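Local structure of 1-deoxy-D-xylulose 5-phosphate reductoisomerase (4ZQG) at residues G13-I18 with D45-L50; H36-F41 with M52-V57; D64-L69 with T80-G85. The protein probably catalyses the NAD(P)H-dependent rearrangement and reduction of 1-deoxy-D-xylulose 5-phosphate to 2-C-methyl-D-erythritol 4-phosphate in the MEP pathway of isoprenoid synthesis. All coordinates share one frame; numbering follows the deposited sequence.

Contact 1: residues G13-I18 with D45-L50. With NAD (nicotinamide-adenine-dinucleotide), chain C.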
loop_
_atom_site.group_PDB
_atom_site.type_symbol
_atom_site.label_atom_id
_atom_site.label_comp_id
_atom_site.label_asym_id
_atom_site.label_seq_id
_atom_site.Cartn_x
_atom_site.Cartn_y
_atom_site.Cartn_z
ATOM N N GLY A 13 24.911 -10.280 -14.584
ATOM C CA GLY A 13 24.212 -11.514 -14.186
ATOM C C GLY A 13 23.030 -11.757 -15.099
ATOM O O GLY A 13 22.026 -12.286 -14.677
ATOM N N ALA A 14 23.189 -11.421 -16.380
ATOM C CA ALA A 14 22.104 -11.474 -17.389
ATOM C C ALA A 14 21.550 -12.833 -17.743
ATOM O O ALA A 14 20.504 -12.896 -18.365
ATOM C CB ALA A 14 22.543 -10.789 -18.677
ATOM N N THR A 15 22.238 -13.895 -17.368
ATOM C CA THR A 15 21.874 -15.258 -17.763
ATOM C C THR A 15 21.073 -15.969 -16.732
ATOM O O THR A 15 20.555 -17.018 -17.004
ATOM C CB THR A 15 23.115 -16.148 -18.043
ATOM O OG1 THR A 15 24.037 -16.097 -16.933
ATOM C CG2 THR A 15 23.825 -15.678 -19.300
ATOM N N GLY A 16 20.969 -15.415 -15.538
ATOM C CA GLY A 16 20.224 -16.084 -14.483
ATOM C C GLY A 16 18.745 -15.727 -14.484
ATOM O O GLY A 16 18.218 -15.123 -15.433
ATOM N N SER A 17 18.087 -16.085 -13.389
ATOM C CA SER A 17 16.643 -15.949 -13.245
ATOM C C SER A 17 16.219 -14.475 -13.360
ATOM O O SER A 17 15.366 -14.093 -14.172
ATOM C CB SER A 17 16.279 -16.499 -11.871
ATOM O OG SER A 17 14.942 -16.878 -11.842
ATOM N N ILE A 18 16.897 -13.650 -12.563
ATOM C CA ILE A 18 16.660 -12.232 -12.531
ATOM C C ILE A 18 16.913 -11.678 -13.941
ATOM O O ILE A 18 16.117 -10.906 -14.485
ATOM C CB ILE A 18 17.522 -11.555 -11.414
ATOM C CG1 ILE A 18 17.017 -11.932 -10.050
ATOM C CG2 ILE A 18 17.526 -10.054 -11.538
ATOM C CD1 ILE A 18 15.629 -11.397 -9.700
ATOM N N ASP A 45 27.038 -20.265 -24.180
ATOM C CA ASP A 45 26.119 -20.265 -25.308
ATOM C C ASP A 45 24.923 -19.310 -25.118
ATOM O O ASP A 45 24.510 -18.636 -26.066
ATOM C CB ASP A 45 25.647 -21.680 -25.588
ATOM C CG ASP A 45 26.756 -22.573 -26.156
ATOM O OD1 ASP A 45 27.855 -22.073 -26.536
ATOM O OD2 ASP A 45 26.494 -23.791 -26.237
ATOM N N LYS A 46 24.391 -19.221 -23.889
ATOM C CA LYS A 46 23.266 -18.369 -23.631
ATOM C C LYS A 46 23.697 -16.926 -23.722
ATOM O O LYS A 46 23.081 -16.111 -24.413
ATOM C CB LYS A 46 22.640 -18.684 -22.304
ATOM C CG LYS A 46 21.296 -18.008 -22.162
ATOM C CD LYS A 46 20.734 -18.215 -20.767
ATOM C CE LYS A 46 19.414 -17.503 -20.626
ATOM N NZ LYS A 46 18.933 -17.756 -19.263
ATOM N N LEU A 47 24.816 -16.625 -23.106
ATOM C CA LEU A 47 25.412 -15.305 -23.299
ATOM C C LEU A 47 25.656 -14.968 -24.790
ATOM O O LEU A 47 25.272 -13.900 -25.260
ATOM C CB LEU A 47 26.701 -15.198 -22.521
ATOM C CG LEU A 47 27.203 -13.783 -22.399
ATOM C CD1 LEU A 47 26.159 -12.799 -21.846
ATOM C CD2 LEU A 47 28.410 -13.854 -21.492
ATOM N N LEU A 48 26.191 -15.897 -25.551
ATOM C CA LEU A 48 26.281 -15.672 -26.966
ATOM C C LEU A 48 24.940 -15.380 -27.605
ATOM O O LEU A 48 24.821 -14.384 -28.338
ATOM C CB LEU A 48 26.952 -16.861 -27.688
ATOM C CG LEU A 48 27.236 -16.596 -29.175
ATOM C CD1 LEU A 48 28.416 -15.660 -29.322
ATOM C CD2 LEU A 48 27.488 -17.864 -29.961
ATOM N N ALA A 49 23.944 -16.253 -27.372
ATOM C CA ALA A 49 22.596 -16.045 -27.942
ATOM C C ALA A 49 22.051 -14.644 -27.597
ATOM O O ALA A 49 21.449 -13.978 -28.464
ATOM C CB ALA A 49 21.645 -17.120 -27.480
ATOM N N LEU A 50 22.278 -14.190 -26.357
ATOM C CA LEU A 50 21.885 -12.837 -25.959
ATOM C C LEU A 50 22.664 -11.759 -26.704
ATOM O O LEU A 50 22.117 -10.804 -27.202
ATOM C CB LEU A 50 22.038 -12.632 -24.423
ATOM C CG LEU A 50 21.190 -13.549 -23.498
ATOM C CD1 LEU A 50 21.373 -13.179 -22.035
ATOM C CD2 LEU A 50 19.734 -13.508 -23.867
HETATM P PA NAD C . 21.051 -17.229 -10.597
HETATM O O1A NAD C . 21.825 -18.262 -9.853
HETATM O O2A NAD C . 19.823 -17.599 -11.402
HETATM O O5B NAD C . 22.008 -16.298 -11.509
HETATM C C5B NAD C . 23.178 -15.655 -11.031
HETATM C C4B NAD C . 23.846 -14.827 -12.141
HETATM O O4B NAD C . 25.117 -14.381 -11.631
HETATM C C3B NAD C . 24.116 -15.617 -13.428
HETATM O O3B NAD C . 23.946 -14.813 -14.599
HETATM C C2B NAD C . 25.573 -16.028 -13.282
HETATM O O2B NAD C . 26.285 -16.038 -14.518
HETATM C C1B NAD C . 26.187 -14.982 -12.359
HETATM N N9A NAD C . 27.212 -15.584 -11.456
HETATM C C8A NAD C . 27.050 -16.686 -10.703
HETATM N N7A NAD C . 28.175 -16.977 -10.006
HETATM C C5A NAD C . 29.088 -16.055 -10.310
HETATM C C6A NAD C . 30.492 -15.830 -9.899
HETATM N N6A NAD C . 31.099 -16.674 -9.004
HETATM N N1A NAD C . 31.096 -14.762 -10.459
HETATM C C2A NAD C . 30.477 -13.951 -11.366
HETATM N N3A NAD C . 29.202 -14.102 -11.794
HETATM C C4A NAD C . 28.469 -15.134 -11.287
HETATM O O3 NAD C . 20.651 -16.124 -9.485
HETATM P PN NAD C . 19.240 -15.387 -9.228
HETATM O O1N NAD C . 18.360 -16.431 -8.576
HETATM O O2N NAD C . 18.887 -14.606 -10.472
HETATM O O5D NAD C . 19.763 -14.369 -8.099
HETATM C C5D NAD C . 20.434 -13.153 -8.433
HETATM C C4D NAD C . 20.474 -12.223 -7.218
HETATM O O4D NAD C . 19.224 -11.560 -7.014
HETATM C C3D NAD C . 20.762 -13.010 -5.952
HETATM O O3D NAD C . 21.566 -12.183 -5.118
HETATM C C2D NAD C . 19.397 -13.280 -5.359
HETATM O O2D NAD C . 19.478 -13.516 -3.946
HETATM C C1D NAD C . 18.634 -12.019 -5.780
HETATM N N1N NAD C . 17.192 -12.261 -5.941
HETATM C C2N NAD C . 16.728 -13.143 -6.861
HETATM C C3N NAD C . 15.347 -13.397 -6.989
HETATM C C7N NAD C . 14.788 -14.349 -8.016
HETATM O O7N NAD C . 13.600 -14.319 -8.284
HETATM N N7N NAD C . 15.590 -15.208 -8.643
HETATM C C4N NAD C . 14.468 -12.721 -6.158
HETATM C C5N NAD C . 14.977 -11.824 -5.252
HETATM C C6N NAD C . 16.338 -11.600 -5.143
#
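Lys46 reaches from helix 44-54 to the backbone of Thr15. Its CG lies anti to the backbone N (chi1 -168°), and the chain stays extended beyond it. CD passes CB of Thr15 at 4.2 Å. At the tip, NZ gives a hydrogen bond of 2.9 Å to Thr15 O. The ammonium sits above the carbonyl plane, 35° out of it. NZ also forms a salt bridge with Asp20, so one cation joins the turn, the next helix and helix 44-54.

Thr15 turns its two branches different ways. CG2 faces helix 44-54 and lies 4.0 Å from Leu47 N. OG1 faces the cofactor and shares a hydrogen bond of 2.7 Å with NAD O3B. Leu50 CD1 meets the turn at Ala14, 3.8 Å from Ala14 O and 4.3 Å from Ala14 CB.

Gly16 is the N-cap of helix 17-26. Beyond it, Ser17 N bonds NAD O2A and Ile18 N bonds NAD O2N, each at 3.0 Å. This is the glycine-rich diphosphate-binding turn of a Rossmann fold. The turn follows strand 7-12 and leads into helix 17-26. Helix 44-54 packs beside it, and Leu38 of strand 33-39 touches Ala14, Leu47 and Leu50.

Contact 2: residues H36-F41 with M52-V57. With NAD (nicotinamide-adenine-dinucleotide), chain C.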
loop_
_atom_site.group_PDB
_atom_site.type_symbol
_atom_site.label_atom_id
_atom_site.label_comp_id
_atom_site.label_asym_id
_atom_site.label_seq_id
_atom_site.Cartn_x
_atom_site.Cartn_y
_atom_site.Cartn_z
ATOM N N HIS A 36 23.751 -1.905 -23.151
ATOM C CA HIS A 36 25.136 -1.638 -23.380
ATOM C C HIS A 36 25.975 -2.837 -22.998
ATOM O O HIS A 36 26.998 -3.064 -23.617
ATOM C CB HIS A 36 25.534 -0.439 -22.567
ATOM C CG HIS A 36 26.976 -0.101 -22.658
ATOM N ND1 HIS A 36 27.488 0.695 -23.659
ATOM C CD2 HIS A 36 28.016 -0.424 -21.854
ATOM C CE1 HIS A 36 28.788 0.831 -23.474
ATOM N NE2 HIS A 36 29.125 0.188 -22.370
ATOM N N ALA A 37 25.574 -3.617 -21.993
ATOM C CA ALA A 37 26.380 -4.764 -21.595
ATOM C C ALA A 37 25.591 -5.853 -20.932
ATOM O O ALA A 37 24.564 -5.603 -20.398
ATOM C CB ALA A 37 27.503 -4.333 -20.691
ATOM N N LEU A 38 26.092 -7.083 -21.015
ATOM C CA LEU A 38 25.453 -8.269 -20.432
ATOM C C LEU A 38 26.577 -9.133 -19.915
ATOM O O LEU A 38 27.615 -9.135 -20.513
ATOM C CB LEU A 38 24.704 -9.062 -21.498
ATOM C CG LEU A 38 23.629 -8.337 -22.285
ATOM C CD1 LEU A 38 23.163 -9.207 -23.430
ATOM C CD2 LEU A 38 22.445 -8.037 -21.401
ATOM N N THR A 39 26.394 -9.836 -18.810
ATOM C CA THR A 39 27.441 -10.665 -18.268
ATOM C C THR A 39 26.912 -11.978 -17.812
ATOM O O THR A 39 25.770 -12.068 -17.385
ATOM C CB THR A 39 28.117 -10.052 -17.038
ATOM O OG1 THR A 39 27.407 -10.381 -15.825
ATOM C CG2 THR A 39 28.316 -8.536 -17.207
ATOM N N GLY A 40 27.757 -12.996 -17.888
ATOM C CA GLY A 40 27.369 -14.358 -17.542
ATOM C C GLY A 40 28.592 -15.169 -17.169
ATOM O O GLY A 40 29.609 -15.039 -17.796
ATOM N N PHE A 41 28.512 -16.014 -16.156
ATOM C CA PHE A 41 29.702 -16.678 -15.673
ATOM C C PHE A 41 29.923 -17.968 -16.439
ATOM O O PHE A 41 30.942 -18.108 -17.078
ATOM C CB PHE A 41 29.605 -16.920 -14.152
ATOM C CG PHE A 41 30.917 -17.293 -13.486
ATOM C CD1 PHE A 41 31.144 -18.600 -13.046
ATOM C CD2 PHE A 41 31.913 -16.328 -13.269
ATOM C CE1 PHE A 41 32.332 -18.935 -12.415
ATOM C CE2 PHE A 41 33.100 -16.664 -12.634
ATOM C CZ PHE A 41 33.301 -17.964 -12.203
ATOM N N MET A 52 23.899 -11.992 -29.686
ATOM C CA MET A 52 23.339 -11.914 -31.038
ATOM C C MET A 52 21.976 -11.229 -31.074
ATOM O O MET A 52 21.616 -10.546 -32.040
ATOM C CB MET A 52 23.190 -13.305 -31.633
ATOM C CG MET A 52 24.449 -14.143 -31.587
ATOM S SD MET A 52 24.052 -15.786 -32.141
ATOM C CE MET A 52 25.680 -16.451 -32.497
ATOM N N GLU A 53 21.198 -11.428 -30.017
ATOM C CA GLU A 53 19.910 -10.799 -29.949
ATOM C C GLU A 53 20.037 -9.289 -29.737
ATOM O O GLU A 53 19.416 -8.522 -30.442
ATOM C CB GLU A 53 19.058 -11.432 -28.846
ATOM C CG GLU A 53 17.713 -10.740 -28.732
ATOM C CD GLU A 53 16.778 -11.359 -27.758
ATOM O OE1 GLU A 53 17.195 -12.255 -27.007
ATOM O OE2 GLU A 53 15.615 -10.894 -27.747
ATOM N N PHE A 54 20.876 -8.863 -28.811
ATOM C CA PHE A 54 20.855 -7.465 -28.391
ATOM C C PHE A 54 22.002 -6.620 -28.866
ATOM O O PHE A 54 21.968 -5.430 -28.612
ATOM C CB PHE A 54 20.741 -7.332 -26.842
ATOM C CG PHE A 54 19.446 -7.833 -26.272
ATOM C CD1 PHE A 54 19.381 -9.040 -25.624
ATOM C CD2 PHE A 54 18.293 -7.107 -26.408
ATOM C CE1 PHE A 54 18.183 -9.506 -25.101
ATOM C CE2 PHE A 54 17.101 -7.574 -25.906
ATOM C CZ PHE A 54 17.044 -8.778 -25.256
ATOM N N HIS A 55 23.000 -7.193 -29.537
ATOM C CA HIS A 55 24.180 -6.447 -30.058
ATOM C C HIS A 55 24.724 -5.489 -29.007
ATOM O O HIS A 55 24.736 -4.279 -29.224
ATOM C CB HIS A 55 23.882 -5.657 -31.369
ATOM C CG HIS A 55 23.457 -6.507 -32.541
ATOM N ND1 HIS A 55 22.299 -6.265 -33.259
ATOM C CD2 HIS A 55 24.022 -7.603 -33.107
ATOM C CE1 HIS A 55 22.167 -7.174 -34.207
ATOM N NE2 HIS A 55 23.199 -8.000 -34.138
ATOM N N PRO A 56 25.127 -6.017 -27.833
ATOM C CA PRO A 56 25.681 -5.186 -26.789
ATOM C C PRO A 56 27.066 -4.694 -27.139
ATOM O O PRO A 56 27.788 -5.369 -27.861
ATOM C CB PRO A 56 25.815 -6.149 -25.625
ATOM C CG PRO A 56 25.976 -7.452 -26.231
ATOM C CD PRO A 56 25.042 -7.418 -27.396
ATOM N N VAL A 57 27.443 -3.546 -26.597
ATOM C CA VAL A 57 28.775 -3.034 -26.789
ATOM C C VAL A 57 29.796 -3.921 -26.096
ATOM O O VAL A 57 30.849 -4.137 -26.617
ATOM C CB VAL A 57 28.878 -1.558 -26.351
ATOM C CG1 VAL A 57 30.285 -1.032 -26.538
ATOM C CG2 VAL A 57 27.892 -0.714 -27.143
HETATM P PA NAD C . 21.051 -17.229 -10.597
HETATM O O1A NAD C . 21.825 -18.262 -9.853
HETATM O O2A NAD C . 19.823 -17.599 -11.402
HETATM O O5B NAD C . 22.008 -16.298 -11.509
HETATM C C5B NAD C . 23.178 -15.655 -11.031
HETATM C C4B NAD C . 23.846 -14.827 -12.141
HETATM O O4B NAD C . 25.117 -14.381 -11.631
HETATM C C3B NAD C . 24.116 -15.617 -13.428
HETATM O O3B NAD C . 23.946 -14.813 -14.599
HETATM C C2B NAD C . 25.573 -16.028 -13.282
HETATM O O2B NAD C . 26.285 -16.038 -14.518
HETATM C C1B NAD C . 26.187 -14.982 -12.359
HETATM N N9A NAD C . 27.212 -15.584 -11.456
HETATM C C8A NAD C . 27.050 -16.686 -10.703
HETATM N N7A NAD C . 28.175 -16.977 -10.006
HETATM C C5A NAD C . 29.088 -16.055 -10.310
HETATM C C6A NAD C . 30.492 -15.830 -9.899
HETATM N N6A NAD C . 31.099 -16.674 -9.004
HETATM N N1A NAD C . 31.096 -14.762 -10.459
HETATM C C2A NAD C . 30.477 -13.951 -11.366
HETATM N N3A NAD C . 29.202 -14.102 -11.794
HETATM C C4A NAD C . 28.469 -15.134 -11.287
HETATM O O3 NAD C . 20.651 -16.124 -9.485
HETATM P PN NAD C . 19.240 -15.387 -9.228
HETATM O O1N NAD C . 18.360 -16.431 -8.576
HETATM O O2N NAD C . 18.887 -14.606 -10.472
HETATM O O5D NAD C . 19.763 -14.369 -8.099
HETATM C C5D NAD C . 20.434 -13.153 -8.433
HETATM C C4D NAD C . 20.474 -12.223 -7.218
HETATM O O4D NAD C . 19.224 -11.560 -7.014
HETATM C C3D NAD C . 20.762 -13.010 -5.952
HETATM O O3D NAD C . 21.566 -12.183 -5.118
HETATM C C2D NAD C . 19.397 -13.280 -5.359
HETATM O O2D NAD C . 19.478 -13.516 -3.946
HETATM C C1D NAD C . 18.634 -12.019 -5.780
HETATM N N1N NAD C . 17.192 -12.261 -5.941
HETATM C C2N NAD C . 16.728 -13.143 -6.861
HETATM C C3N NAD C . 15.347 -13.397 -6.989
HETATM C C7N NAD C . 14.788 -14.349 -8.016
HETATM O O7N NAD C . 13.600 -14.319 -8.284
HETATM N N7N NAD C . 15.590 -15.208 -8.643
HETATM C C4N NAD C . 14.468 -12.721 -6.158
HETATM C C5N NAD C . 14.977 -11.824 -5.252
HETATM C C6N NAD C . 16.338 -11.600 -5.143
#
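His36 and Val57 meet where strand 33-39 and the exit of helix 44-54 come together. The two segments belong to one beta-alpha-beta unit of the Rossmann fold. The helix ends near Phe54, His55 takes a positive phi, and the chain turns through Pro56 and Val57 toward strand 58-61. The nearest backbones are those of His36 and Pro56, with CA atoms 5.0 Å apart.

The ring contact is a CH-pi interaction. Val57 CB lies over one face of the His36 imidazole, 4.1 Å from its centroid and 29° off the normal. His36 CG is anti to the backbone N (chi1 177°). CB of His36 points away from the second segment, yet the ring comes back against Val57. His36 NE2 is hydrogen-bonded to Asp95.

The apolar contacts centre on Leu38. Its CD1 meets both Phe54 CD1, at 4.4 Å, and Pro56 CG, at 4.3 Å. It approaches the Phe54 ring obliquely. Leu38 also touches Leu47 and Leu50, so the same side chain packs against more than one turn of the helix.

The cofactor is met past the strand, at Phe41. The adenine lies over one face of the Phe41 ring, with NAD C6A 3.7 Å above the ring plane, offset toward the rim. The backbone also meets the adenosine ribose: Phe41 N donates to NAD O2B at 2.8 Å, with an N-H...O angle of 158°.

Contact 3: residues D64-L69 with T80-G85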
loop_
_atom_site.group_PDB
_atom_site.type_symbol
_atom_site.label_atom_id
_atom_site.label_comp_id
_atom_site.label_asym_id
_atom_site.label_seq_id
_atom_site.Cartn_x
_atom_site.Cartn_y
_atom_site.Cartn_z
ATOM N N ASP A 64 37.876 -18.734 -17.428
ATOM C CA ASP A 64 37.877 -20.026 -18.063
ATOM C C ASP A 64 37.161 -20.040 -19.430
ATOM O O ASP A 64 37.494 -20.869 -20.270
ATOM C CB ASP A 64 37.300 -21.101 -17.111
ATOM C CG ASP A 64 38.363 -21.686 -16.170
ATOM O OD1 ASP A 64 38.487 -21.204 -15.034
ATOM O OD2 ASP A 64 39.104 -22.622 -16.557
ATOM N N ASN A 65 36.218 -19.134 -19.663
ATOM C CA ASN A 65 35.518 -19.093 -20.937
ATOM C C ASN A 65 35.859 -17.943 -21.870
ATOM O O ASN A 65 35.268 -17.836 -22.937
ATOM C CB ASN A 65 34.011 -19.042 -20.721
ATOM C CG ASN A 65 33.496 -20.191 -19.904
ATOM O OD1 ASN A 65 32.633 -20.009 -19.017
ATOM N ND2 ASN A 65 33.997 -21.368 -20.176
ATOM N N TYR A 66 36.800 -17.094 -21.501
ATOM C CA TYR A 66 37.000 -15.868 -22.249
ATOM C C TYR A 66 37.409 -16.192 -23.691
ATOM O O TYR A 66 36.844 -15.655 -24.666
ATOM C CB TYR A 66 37.998 -14.955 -21.502
ATOM C CG TYR A 66 38.477 -13.797 -22.316
ATOM C CD1 TYR A 66 39.692 -13.866 -22.989
ATOM C CD2 TYR A 66 37.708 -12.663 -22.472
ATOM C CE1 TYR A 66 40.136 -12.818 -23.767
ATOM C CE2 TYR A 66 38.148 -11.592 -23.230
ATOM C CZ TYR A 66 39.363 -11.695 -23.891
ATOM O OH TYR A 66 39.843 -10.673 -24.663
ATOM N N ALA A 67 38.378 -17.096 -23.817
ATOM C CA ALA A 67 38.903 -17.490 -25.129
ATOM C C ALA A 67 37.808 -18.103 -25.972
ATOM O O ALA A 67 37.569 -17.671 -27.081
ATOM C CB ALA A 67 40.078 -18.452 -24.991
ATOM N N GLN A 68 37.116 -19.092 -25.418
ATOM C CA GLN A 68 36.044 -19.770 -26.147
ATOM C C GLN A 68 34.982 -18.777 -26.624
ATOM O O GLN A 68 34.497 -18.851 -27.736
ATOM C CB GLN A 68 35.431 -20.849 -25.269
ATOM C CG GLN A 68 34.139 -21.472 -25.790
ATOM C CD GLN A 68 33.354 -22.151 -24.661
ATOM O OE1 GLN A 68 32.162 -22.421 -24.784
ATOM N NE2 GLN A 68 34.019 -22.374 -23.526
ATOM N N LEU A 69 34.636 -17.829 -25.782
ATOM C CA LEU A 69 33.550 -16.944 -26.103
ATOM C C LEU A 69 34.001 -15.943 -27.129
ATOM O O LEU A 69 33.206 -15.567 -27.970
ATOM C CB LEU A 69 33.039 -16.251 -24.822
ATOM C CG LEU A 69 31.634 -15.649 -24.646
ATOM C CD1 LEU A 69 31.699 -14.148 -24.429
ATOM C CD2 LEU A 69 30.636 -15.960 -25.760
ATOM N N THR A 80 30.941 -6.783 -30.732
ATOM C CA THR A 80 30.960 -6.831 -29.277
ATOM C C THR A 80 32.345 -7.022 -28.640
ATOM O O THR A 80 33.034 -7.995 -28.929
ATOM C CB THR A 80 30.056 -8.002 -28.799
ATOM O OG1 THR A 80 28.791 -7.966 -29.490
ATOM C CG2 THR A 80 29.797 -7.926 -27.317
ATOM N N ILE A 81 32.715 -6.104 -27.735
ATOM C CA ILE A 81 33.908 -6.263 -26.886
ATOM C C ILE A 81 33.696 -7.331 -25.806
ATOM O O ILE A 81 32.681 -7.309 -25.093
ATOM C CB ILE A 81 34.296 -4.953 -26.181
ATOM C CG1 ILE A 81 34.652 -3.858 -27.185
ATOM C CG2 ILE A 81 35.431 -5.216 -25.205
ATOM C CD1 ILE A 81 34.337 -2.453 -26.737
ATOM N N ILE A 82 34.649 -8.242 -25.656
ATOM C CA ILE A 82 34.526 -9.296 -24.662
ATOM C C ILE A 82 35.476 -8.965 -23.543
ATOM O O ILE A 82 36.562 -8.439 -23.804
ATOM C CB ILE A 82 34.900 -10.670 -25.201
ATOM C CG1 ILE A 82 34.012 -11.020 -26.386
ATOM C CG2 ILE A 82 34.732 -11.730 -24.136
ATOM C CD1 ILE A 82 34.478 -10.420 -27.695
ATOM N N LEU A 83 35.044 -9.267 -22.308
ATOM C CA LEU A 83 35.777 -8.977 -21.091
ATOM C C LEU A 83 35.754 -10.225 -20.231
ATOM O O LEU A 83 34.971 -11.127 -20.481
ATOM C CB LEU A 83 35.123 -7.817 -20.364
ATOM C CG LEU A 83 34.999 -6.488 -21.093
ATOM C CD1 LEU A 83 34.397 -5.429 -20.177
ATOM C CD2 LEU A 83 36.350 -5.994 -21.585
ATOM N N SER A 84 36.596 -10.306 -19.215
ATOM C CA SER A 84 36.501 -11.439 -18.297
ATOM C C SER A 84 36.754 -11.082 -16.860
ATOM O O SER A 84 37.306 -10.050 -16.578
ATOM C CB SER A 84 37.481 -12.528 -18.709
ATOM O OG SER A 84 38.809 -12.131 -18.473
ATOM N N GLY A 85 36.366 -11.971 -15.961
ATOM C CA GLY A 85 36.562 -11.786 -14.509
ATOM C C GLY A 85 36.077 -10.504 -13.860
ATOM O O GLY A 85 35.359 -9.693 -14.441
#
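Tyr66, in the first turn of helix 66-75, packs on strand 81-84. Its CB starts the contact, 3.7 Å from Ser84 CB. CG is anti to the backbone N (chi1 168°) and stays near the same serine carbon, at 4.0 Å. The ring then reaches Ile82. CD2 has two neighbours: Ile82 CG2 at 3.5 Å and Leu83 O at 3.7 Å. The carbonyl oxygen of Leu83 lies at the ring edge, near its plane. CE2 comes next and is also close to Ile82 CG2, with Ile82 O 3.6 Å away. At the tip, Tyr66 OH is 4.1 Å from Ile82 O. The phenol ring therefore meets the strand backbone edgewise, while Ile82 CG2 and Ser84 CB approach the ring obliquely.

One turn further on, Leu69 CD1 packs on Ile82 CG2 at 3.9 Å. That methyl thus touches both Tyr66 and Leu69, and the Ile82 side chain crosses each of them obliquely. Ile82 also touches Ser70 and Val73 of the same helix.

This is helix-on-strand packing at the sheet edge. Strand 58-61, helix 66-75 and strand 81-84 form the beta-alpha-beta crossover that brings the parallel Rossmann sheet to strand 81-84, the outermost on this side within the chain.

How the contacts relate
All three contacts lie in the N-terminal Rossmann fold, on the same side of the chain's centre. Contacts 1 and 2 are closest, with centres about 8 Å apart. They share helix 44-54, and their segments alternate along the chain. Both also touch NAD. Thr39 ties them together: it is probably hydrogen-bonded to Gly13 through OG1 and to Ala14 through its carbonyl oxygen. Contact 3 comes later in the chain, its centre about 14 Å from that of contact 1 and 12 Å from that of contact 2. It reaches the same sheet as contact 2, and a probable backbone hydrogen bond links Val57 O to Ile81 N. The series runs from the cofactor-binding loops outward to the sheet edge.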